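Local coordinates for protein inactive poly [ADP-ribose] polymerase RCD1 (Arabidopsis thaliana, PDB 5NGO) that carries an inactive poly(ADP-ribose) polymerase domain and is bound by the downy mildew effector HaRxL106, which thereby suppresses plant immunity, at residues M123-V128 with P176-R181; F108-C113 with V180-S185. All blocks are in the same frame, centred on the assembly; numbering follows the deposited sequence.

Contact 1: M123-V128 with P176-R181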
ATOM      1  N   MET A 123       0.321   5.306  -8.819  1.00 43.13           N
ATOM      2  CA  MET A 123       0.249   4.967  -7.403  1.00 44.30           C
ATOM      3  C   MET A 123      -0.922   3.987  -7.207  1.00 41.80           C
ATOM      4  O   MET A 123      -2.024   4.232  -7.727  1.00 39.68           O
ATOM      5  CB  MET A 123      -0.019   6.249  -6.620  1.00 45.83           C
ATOM      6  CG  MET A 123      -0.028   6.073  -5.098  1.00 48.19           C
ATOM      7  SD  MET A 123       1.500   6.457  -4.294  1.00 54.74           S
ATOM      8  CE  MET A 123       1.180   8.163  -3.896  1.00 55.88           C
ATOM      9  N   VAL A 124      -0.680   2.915  -6.450  1.00 41.74           N
ATOM     10  CA  VAL A 124      -1.707   1.896  -6.234  1.00 41.48           C
ATOM     11  C   VAL A 124      -2.332   2.090  -4.849  1.00 39.48           C
ATOM     12  O   VAL A 124      -1.605   2.234  -3.865  1.00 40.85           O
ATOM     13  CB  VAL A 124      -1.106   0.475  -6.350  1.00 42.08           C
ATOM     14  CG1 VAL A 124      -2.136  -0.594  -6.062  1.00 43.15           C
ATOM     15  CG2 VAL A 124      -0.535   0.252  -7.731  1.00 42.03           C
ATOM     16  N   LEU A 125      -3.659   2.115  -4.774  1.00 38.51           N
ATOM     17  CA  LEU A 125      -4.361   2.090  -3.492  1.00 38.53           C
ATOM     18  C   LEU A 125      -4.603   0.624  -3.109  1.00 37.17           C
ATOM     19  O   LEU A 125      -5.222  -0.123  -3.868  1.00 36.65           O
ATOM     20  CB  LEU A 125      -5.692   2.836  -3.515  1.00 38.48           C
ATOM     21  CG  LEU A 125      -6.397   2.978  -2.162  1.00 38.28           C
ATOM     22  CD1 LEU A 125      -5.584   3.858  -1.259  1.00 39.24           C
ATOM     23  CD2 LEU A 125      -7.763   3.608  -2.284  1.00 38.47           C
ATOM     24  N   CYS A 126      -4.122   0.249  -1.925  1.00 36.16           N
ATOM     25  CA  CYS A 126      -4.242  -1.117  -1.409  1.00 36.99           C
ATOM     26  C   CYS A 126      -5.086  -1.195  -0.143  1.00 36.03           C
ATOM     27  O   CYS A 126      -5.158  -0.231   0.625  1.00 34.80           O
ATOM     28  CB  CYS A 126      -2.874  -1.647  -1.039  1.00 37.88           C
ATOM     29  SG  CYS A 126      -1.703  -1.750  -2.381  1.00 41.17           S
ATOM     30  N   ARG A 127      -5.719  -2.343   0.042  1.00 35.80           N
ATOM     31  CA  ARG A 127      -6.244  -2.738   1.349  1.00 37.41           C
ATOM     32  C   ARG A 127      -5.109  -3.466   2.040  1.00 36.16           C
ATOM     33  O   ARG A 127      -4.471  -4.316   1.432  1.00 37.31           O
ATOM     34  CB  ARG A 127      -7.414  -3.699   1.213  1.00 39.60           C
ATOM     35  CG  ARG A 127      -8.504  -3.261   0.270  1.00 40.98           C
ATOM     36  CD  ARG A 127      -9.786  -4.014   0.532  1.00 42.65           C
ATOM     37  NE  ARG A 127     -10.754  -3.831  -0.537  1.00 43.83           N
ATOM     38  CZ  ARG A 127     -11.912  -4.489  -0.635  1.00 44.47           C
ATOM     39  NH1 ARG A 127     -12.275  -5.382   0.281  1.00 45.12           N
ATOM     40  NH2 ARG A 127     -12.740  -4.205  -1.641  1.00 44.37           N
ATOM     41  N   VAL A 128      -4.838  -3.103   3.287  1.00 37.01           N
ATOM     42  CA  VAL A 128      -3.787  -3.722   4.077  1.00 38.91           C
ATOM     43  C   VAL A 128      -4.383  -4.199   5.388  1.00 40.35           C
ATOM     44  O   VAL A 128      -5.070  -3.440   6.084  1.00 40.54           O
ATOM     45  CB  VAL A 128      -2.637  -2.747   4.392  1.00 39.32           C
ATOM     46  CG1 VAL A 128      -1.503  -3.468   5.096  1.00 39.73           C
ATOM     47  CG2 VAL A 128      -2.151  -2.063   3.122  1.00 40.23           C
ATOM     48  N   PRO A 176      -3.895  -5.073  -3.737  1.00 39.16           N
ATOM     49  CA  PRO A 176      -3.891  -3.927  -4.648  1.00 38.58           C
ATOM     50  C   PRO A 176      -5.194  -3.782  -5.356  1.00 38.17           C
ATOM     51  O   PRO A 176      -5.600  -4.697  -6.011  1.00 39.86           O
ATOM     52  CB  PRO A 176      -2.762  -4.249  -5.645  1.00 40.00           C
ATOM     53  CG  PRO A 176      -2.167  -5.526  -5.219  1.00 41.00           C
ATOM     54  CD  PRO A 176      -3.075  -6.181  -4.249  1.00 39.84           C
ATOM     55  N   GLU A 177      -5.857  -2.653  -5.209  1.00 38.70           N
ATOM     56  CA  GLU A 177      -7.216  -2.520  -5.703  1.00 40.59           C
ATOM     57  C   GLU A 177      -7.402  -1.485  -6.783  1.00 39.91           C
ATOM     58  O   GLU A 177      -8.127  -1.719  -7.736  1.00 43.81           O
ATOM     59  CB  GLU A 177      -8.163  -2.215  -4.535  1.00 42.49           C
ATOM     60  CG  GLU A 177      -9.626  -2.415  -4.900  1.00 44.13           C
ATOM     61  CD  GLU A 177     -10.560  -2.352  -3.778  1.00 45.03           C
ATOM     62  OE1 GLU A 177     -10.176  -1.878  -2.692  1.00 46.53           O
ATOM     63  OE2 GLU A 177     -11.725  -2.757  -3.970  1.00 46.60           O
ATOM     64  N   PHE A 178      -6.777  -0.323  -6.626  1.00 37.37           N
ATOM     65  CA  PHE A 178      -6.978   0.816  -7.521  1.00 36.93           C
ATOM     66  C   PHE A 178      -5.637   1.362  -8.010  1.00 36.64           C
ATOM     67  O   PHE A 178      -4.674   1.341  -7.265  1.00 34.43           O
ATOM     68  CB  PHE A 178      -7.708   1.930  -6.830  1.00 35.69           C
ATOM     69  CG  PHE A 178      -9.118   1.607  -6.396  1.00 35.05           C
ATOM     70  CD1 PHE A 178      -9.363   1.064  -5.162  1.00 36.30           C
ATOM     71  CD2 PHE A 178     -10.190   2.013  -7.169  1.00 36.16           C
ATOM     72  CE1 PHE A 178     -10.691   0.803  -4.749  1.00 36.23           C
ATOM     73  CE2 PHE A 178     -11.488   1.780  -6.784  1.00 36.48           C
ATOM     74  CZ  PHE A 178     -11.770   1.189  -5.556  1.00 35.88           C
ATOM     75  N   VAL A 179      -5.595   1.806  -9.262  1.00 39.08           N
ATOM     76  CA  VAL A 179      -4.449   2.506  -9.818  1.00 40.87           C
ATOM     77  C   VAL A 179      -4.841   3.949 -10.114  1.00 40.97           C
ATOM     78  O   VAL A 179      -5.833   4.197 -10.813  1.00 43.30           O
ATOM     79  CB  VAL A 179      -3.945   1.870 -11.129  1.00 44.30           C
ATOM     80  CG1 VAL A 179      -2.738   2.621 -11.654  1.00 44.73           C
ATOM     81  CG2 VAL A 179      -3.578   0.406 -10.895  1.00 45.75           C
ATOM     82  N   VAL A 180      -4.052   4.893  -9.596  1.00 41.44           N
ATOM     83  CA  VAL A 180      -4.249   6.311  -9.850  1.00 42.73           C
ATOM     84  C   VAL A 180      -3.118   6.770 -10.755  1.00 43.68           C
ATOM     85  O   VAL A 180      -1.946   6.644 -10.382  1.00 44.71           O
ATOM     86  CB  VAL A 180      -4.233   7.125  -8.530  1.00 42.65           C
ATOM     87  CG1 VAL A 180      -4.321   8.625  -8.827  1.00 43.56           C
ATOM     88  CG2 VAL A 180      -5.390   6.709  -7.637  1.00 41.36           C
ATOM     89  N   ARG A 181      -3.479   7.278 -11.938  1.00 43.60           N
ATOM     90  CA  ARG A 181      -2.527   7.864 -12.875  1.00 44.17           C
ATOM     91  C   ARG A 181      -2.506   9.367 -12.685  1.00 43.28           C
ATOM     92  O   ARG A 181      -3.556  10.003 -12.693  1.00 42.01           O
ATOM     93  CB  ARG A 181      -2.927   7.554 -14.316  1.00 46.74           C
ATOM     94  CG  ARG A 181      -2.857   6.086 -14.651  1.00 48.96           C
ATOM     95  CD  ARG A 181      -3.252   5.799 -16.089  1.00 51.52           C
ATOM     96  NE  ARG A 181      -3.384   4.355 -16.261  1.00 52.90           N
ATOM     97  CZ  ARG A 181      -3.550   3.729 -17.412  1.00 56.66           C
ATOM     98  NH1 ARG A 181      -3.542   4.389 -18.564  1.00 60.88           N
ATOM     99  NH2 ARG A 181      -3.672   2.404 -17.411  1.00 58.60           N
TER

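Contact 2: F108-C113 with V180-S185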
ATOM      1  N   PHE A 108       3.656  12.170   0.625  1.00 59.11           N
ATOM      2  CA  PHE A 108       4.907  11.635   1.150  1.00 61.87           C
ATOM      3  C   PHE A 108       5.687  10.800   0.126  1.00 58.22           C
ATOM      4  O   PHE A 108       6.906  10.832   0.113  1.00 59.43           O
ATOM      5  CB  PHE A 108       4.590  10.775   2.388  1.00 65.74           C
ATOM      6  CG  PHE A 108       5.643  10.763   3.435  1.00 71.20           C
ATOM      7  CD1 PHE A 108       5.667  11.726   4.427  1.00 75.74           C
ATOM      8  CD2 PHE A 108       6.581   9.733   3.463  1.00 75.75           C
ATOM      9  CE1 PHE A 108       6.633  11.674   5.447  1.00 81.25           C
ATOM     10  CE2 PHE A 108       7.551   9.669   4.473  1.00 78.81           C
ATOM     11  CZ  PHE A 108       7.575  10.640   5.461  1.00 80.47           C
ATOM     12  N   SER A 109       4.986  10.029  -0.703  1.00 54.06           N
ATOM     13  CA  SER A 109       5.642   9.113  -1.641  1.00 53.05           C
ATOM     14  C   SER A 109       5.300   9.341  -3.129  1.00 50.97           C
ATOM     15  O   SER A 109       5.765   8.586  -3.994  1.00 49.59           O
ATOM     16  CB  SER A 109       5.345   7.673  -1.225  1.00 51.68           C
ATOM     17  OG  SER A 109       3.961   7.392  -1.227  1.00 50.29           O
ATOM     18  N   ALA A 110       4.540  10.394  -3.434  1.00 51.71           N
ATOM     19  CA  ALA A 110       4.172  10.726  -4.814  1.00 53.23           C
ATOM     20  C   ALA A 110       5.375  10.883  -5.747  1.00 56.51           C
ATOM     21  O   ALA A 110       5.364  10.368  -6.865  1.00 57.52           O
ATOM     22  CB  ALA A 110       3.312  11.975  -4.853  1.00 52.70           C
ATOM     23  N   ARG A 111       6.415  11.580  -5.272  1.00 60.48           N
ATOM     24  CA  ARG A 111       7.635  11.781  -6.049  1.00 64.54           C
ATOM     25  C   ARG A 111       8.460  10.509  -6.278  1.00 66.34           C
ATOM     26  O   ARG A 111       9.306  10.472  -7.161  1.00 70.67           O
ATOM     27  CB  ARG A 111       8.510  12.874  -5.402  1.00 66.95           C
ATOM     28  CG  ARG A 111       7.980  14.277  -5.745  1.00 69.97           C
ATOM     29  CD  ARG A 111       9.087  15.344  -5.970  1.00 72.71           C
ATOM     30  NE  ARG A 111       8.876  16.070  -7.248  1.00 74.45           N
ATOM     31  CZ  ARG A 111       7.977  17.027  -7.455  1.00 74.94           C
ATOM     32  NH1 ARG A 111       7.190  17.470  -6.478  1.00 76.47           N
ATOM     33  NH2 ARG A 111       7.889  17.584  -8.648  1.00 74.57           N
ATOM     34  N   TYR A 112       8.204   9.480  -5.482  1.00 65.51           N
ATOM     35  CA  TYR A 112       8.893   8.201  -5.600  1.00 67.34           C
ATOM     36  C   TYR A 112       8.159   7.240  -6.593  1.00 62.27           C
ATOM     37  O   TYR A 112       8.643   6.136  -6.837  1.00 59.94           O
ATOM     38  CB  TYR A 112       9.094   7.660  -4.188  1.00 73.77           C
ATOM     39  CG  TYR A 112       9.991   6.453  -4.059  1.00 81.33           C
ATOM     40  CD1 TYR A 112       9.475   5.167  -4.200  1.00 84.58           C
ATOM     41  CD2 TYR A 112      11.348   6.591  -3.780  1.00 88.22           C
ATOM     42  CE1 TYR A 112      10.282   4.028  -4.061  1.00 87.54           C
ATOM     43  CE2 TYR A 112      12.181   5.467  -3.637  1.00 91.67           C
ATOM     44  CZ  TYR A 112      11.638   4.191  -3.776  1.00 90.55           C
ATOM     45  OH  TYR A 112      12.445   3.086  -3.641  1.00 88.70           O
ATOM     46  N   CYS A 113       7.062   7.704  -7.198  1.00 57.00           N
ATOM     47  CA  CYS A 113       6.466   7.039  -8.343  1.00 55.30           C
ATOM     48  C   CYS A 113       7.177   7.413  -9.639  1.00 57.44           C
ATOM     49  O   CYS A 113       7.144   8.563 -10.047  1.00 56.14           O
ATOM     50  CB  CYS A 113       4.974   7.393  -8.464  1.00 53.12           C
ATOM     51  SG  CYS A 113       3.935   6.965  -7.033  1.00 47.66           S
ATOM     52  N   VAL A 180      -4.052   4.893  -9.596  1.00 41.44           N
ATOM     53  CA  VAL A 180      -4.249   6.311  -9.850  1.00 42.73           C
ATOM     54  C   VAL A 180      -3.118   6.770 -10.755  1.00 43.68           C
ATOM     55  O   VAL A 180      -1.946   6.644 -10.382  1.00 44.71           O
ATOM     56  CB  VAL A 180      -4.233   7.125  -8.530  1.00 42.65           C
ATOM     57  CG1 VAL A 180      -4.321   8.625  -8.827  1.00 43.56           C
ATOM     58  CG2 VAL A 180      -5.390   6.709  -7.637  1.00 41.36           C
ATOM     59  N   ARG A 181      -3.479   7.278 -11.938  1.00 43.60           N
ATOM     60  CA  ARG A 181      -2.527   7.864 -12.875  1.00 44.17           C
ATOM     61  C   ARG A 181      -2.506   9.367 -12.685  1.00 43.28           C
ATOM     62  O   ARG A 181      -3.556  10.003 -12.693  1.00 42.01           O
ATOM     63  CB  ARG A 181      -2.927   7.554 -14.316  1.00 46.74           C
ATOM     64  CG  ARG A 181      -2.857   6.086 -14.651  1.00 48.96           C
ATOM     65  CD  ARG A 181      -3.252   5.799 -16.089  1.00 51.52           C
ATOM     66  NE  ARG A 181      -3.384   4.355 -16.261  1.00 52.90           N
ATOM     67  CZ  ARG A 181      -3.550   3.729 -17.412  1.00 56.66           C
ATOM     68  NH1 ARG A 181      -3.542   4.389 -18.564  1.00 60.88           N
ATOM     69  NH2 ARG A 181      -3.672   2.404 -17.411  1.00 58.60           N
ATOM     70  N   PHE A 182      -1.306   9.935 -12.549  1.00 42.61           N
ATOM     71  CA  PHE A 182      -1.162  11.360 -12.266  1.00 42.27           C
ATOM     72  C   PHE A 182       0.139  11.982 -12.809  1.00 44.46           C
ATOM     73  O   PHE A 182       1.006  11.280 -13.336  1.00 43.68           O
ATOM     74  CB  PHE A 182      -1.290  11.596 -10.757  1.00 40.55           C
ATOM     75  CG  PHE A 182      -0.136  11.061  -9.951  1.00 39.98           C
ATOM     76  CD1 PHE A 182      -0.049   9.712  -9.640  1.00 39.62           C
ATOM     77  CD2 PHE A 182       0.858  11.911  -9.485  1.00 41.03           C
ATOM     78  CE1 PHE A 182       1.000   9.212  -8.900  1.00 39.48           C
ATOM     79  CE2 PHE A 182       1.917  11.420  -8.731  1.00 42.53           C
ATOM     80  CZ  PHE A 182       1.985  10.061  -8.439  1.00 41.56           C
ATOM     81  N   LYS A 183       0.236  13.307 -12.685  1.00 46.33           N
ATOM     82  CA  LYS A 183       1.473  14.049 -12.980  1.00 51.09           C
ATOM     83  C   LYS A 183       1.844  15.018 -11.858  1.00 52.55           C
ATOM     84  O   LYS A 183       0.993  15.414 -11.087  1.00 51.12           O
ATOM     85  CB  LYS A 183       1.349  14.846 -14.266  1.00 51.70           C
ATOM     86  CG  LYS A 183       1.014  14.028 -15.490  1.00 53.17           C
ATOM     87  CD  LYS A 183       1.066  14.857 -16.763  1.00 54.69           C
ATOM     88  CE  LYS A 183       1.706  14.044 -17.886  1.00 57.11           C
ATOM     89  NZ  LYS A 183       1.556  14.658 -19.223  1.00 60.13           N
ATOM     90  N   LEU A 184       3.129  15.373 -11.818  1.00 57.38           N
ATOM     91  CA  LEU A 184       3.668  16.455 -10.962  1.00 61.89           C
ATOM     92  C   LEU A 184       4.506  17.434 -11.791  1.00 65.39           C
ATOM     93  O   LEU A 184       4.930  17.103 -12.891  1.00 69.25           O
ATOM     94  CB  LEU A 184       4.549  15.891  -9.862  1.00 60.82           C
ATOM     95  CG  LEU A 184       3.980  14.827  -8.937  1.00 58.70           C
ATOM     96  CD1 LEU A 184       5.108  14.290  -8.042  1.00 59.92           C
ATOM     97  CD2 LEU A 184       2.816  15.341  -8.081  1.00 57.41           C
ATOM     98  N   SER A 185       4.784  18.614 -11.232  1.00 71.71           N
ATOM     99  CA  SER A 185       5.626  19.650 -11.869  1.00 77.95           C
ATOM    100  C   SER A 185       7.157  19.488 -11.645  1.00 84.72           C
ATOM    101  O   SER A 185       7.647  18.367 -11.381  1.00 81.30           O
ATOM    102  CB  SER A 185       5.165  21.022 -11.405  1.00 78.60           C
ATOM    103  OG  SER A 185       5.436  21.219 -10.032  1.00 79.06           O
TER

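Contact 1: M123-V128 with P176-R181
Leu-125 and Glu-177 meet at a beta bulge in the pairing of two antiparallel strands, 123-128 and 176-181. The carbonyl of Leu-125 accepts two bonds. Glu-177 N reaches Leu-125 O at 2.9 Å and Phe-178 N reaches the same oxygen at 3.2 Å, both in the carbonyl plane. Two residues thus face one, which makes the bulge a classic one. The psi of Glu-177, -43°, turns the chain here, and the register moves on so that Cys-126 pairs with Pro-176. In return Leu-125 N donates to Phe-178 O at 2.8 Å, from above the carbonyl plane.

The side chains of Leu-125 and Phe-178 run side by side, with their CB atoms 4.0 Å apart. Helix 9-19 covers this face, with Met-15 on Leu-125 and Val-12 on Phe-178. The strands are neighbours in the large mixed sheet of the PARP catalytic fold, between strands 28-33 and 62-68. On the other face Val-124 CG1 meets Pro-176 CB at 3.7 Å.

Glu-177 CG is anti to the backbone N (chi1 -165°) and the chain is extended beyond it, which carries the carboxylate out to a salt bridge with Arg-127. The arginine grips side-on: Arg-127 NE to Glu-177 OE1 is 3.0 Å and nearly straight, and Arg-127 NH2 to Glu-177 OE2 is 2.9 Å. The carboxylate lies at the guanidinium edge, but its plane is turned 52° away, so both oxygens are met from above it. Leu-43, Phe-46 and Gln-47 of helix 37-57 touch the arginine. Farther along, Met-123 and Val-180 exchange two nearly straight backbone bonds.

Contact 2: F108-C113 with V180-S185
The guanidinium of Arg-111 has Leu-184 over one face and the backbone of Ser-185 at its edge. Leu-184 CD1 stands 4.0 Å above the guanidinium plane of Arg-111, over its centre, while CB of the same leucine lies over the NH2 end. Ser-185 O is 2.9 Å from Arg-111 NH2, but the angle is too poor for a hydrogen bond. The ring of Phe-182 is met at its edge. Ala-110 O lies near the ring plane, 3.7 Å from Phe-182 CZ. Cys-113 SG also approaches edge-on, 5.2 Å from the centroid of the Phe-182 ring and 86° off the normal. This is a sulfur-aromatic contact at the rim of the ring.

The elements joined are the loop between strands 98-102 and 121-129 and the C-terminal end of strand 174-182 with the residues that follow it, in the PARP catalytic fold. The loop turns tightly: Tyr-112 N bonds to Ser-109 O, and Cys-113 N bonds to Ala-110 O.

Phe-182 CG takes the crowded position between backbone N and carbonyl carbon (chi1 69°), and the ring reaches the loop. Its neighbours on other elements include Phe-16 of helix 9-19 and Val-26. Ala-110 CB touches Phe-182 CE2 at 4.2 Å. The Arg-111 chain first points away from 180-185. Bends at chi2 and chi3 bring it back across Leu-184, and Arg-111 CG packs on Leu-184 CD1 at 3.7 Å.

Both contacts use strand 174-182, and their segments overlap at Val-180 and Arg-181, though neither residue touches 108-113. Contact 1 is buried near the centre of the chain and joins two neighbouring strands of the sheet. Backbone hydrogen bonds and a salt bridge dominate it. Contact 2 lies farther out, where the strand gives way to the C-terminal tail. It is smaller and partly buried, with apolar, sulfur-aromatic and guanidinium-face contacts in place of backbone pairing. Met-123 connects the two. Met-123 SD lies 3.7 Å from Cys-113 SG, and Met-123 CB is 3.9 Å from Phe-182 CE1. The arginines differ too: Arg-127 meets a carboxylate, Arg-111 a leucine.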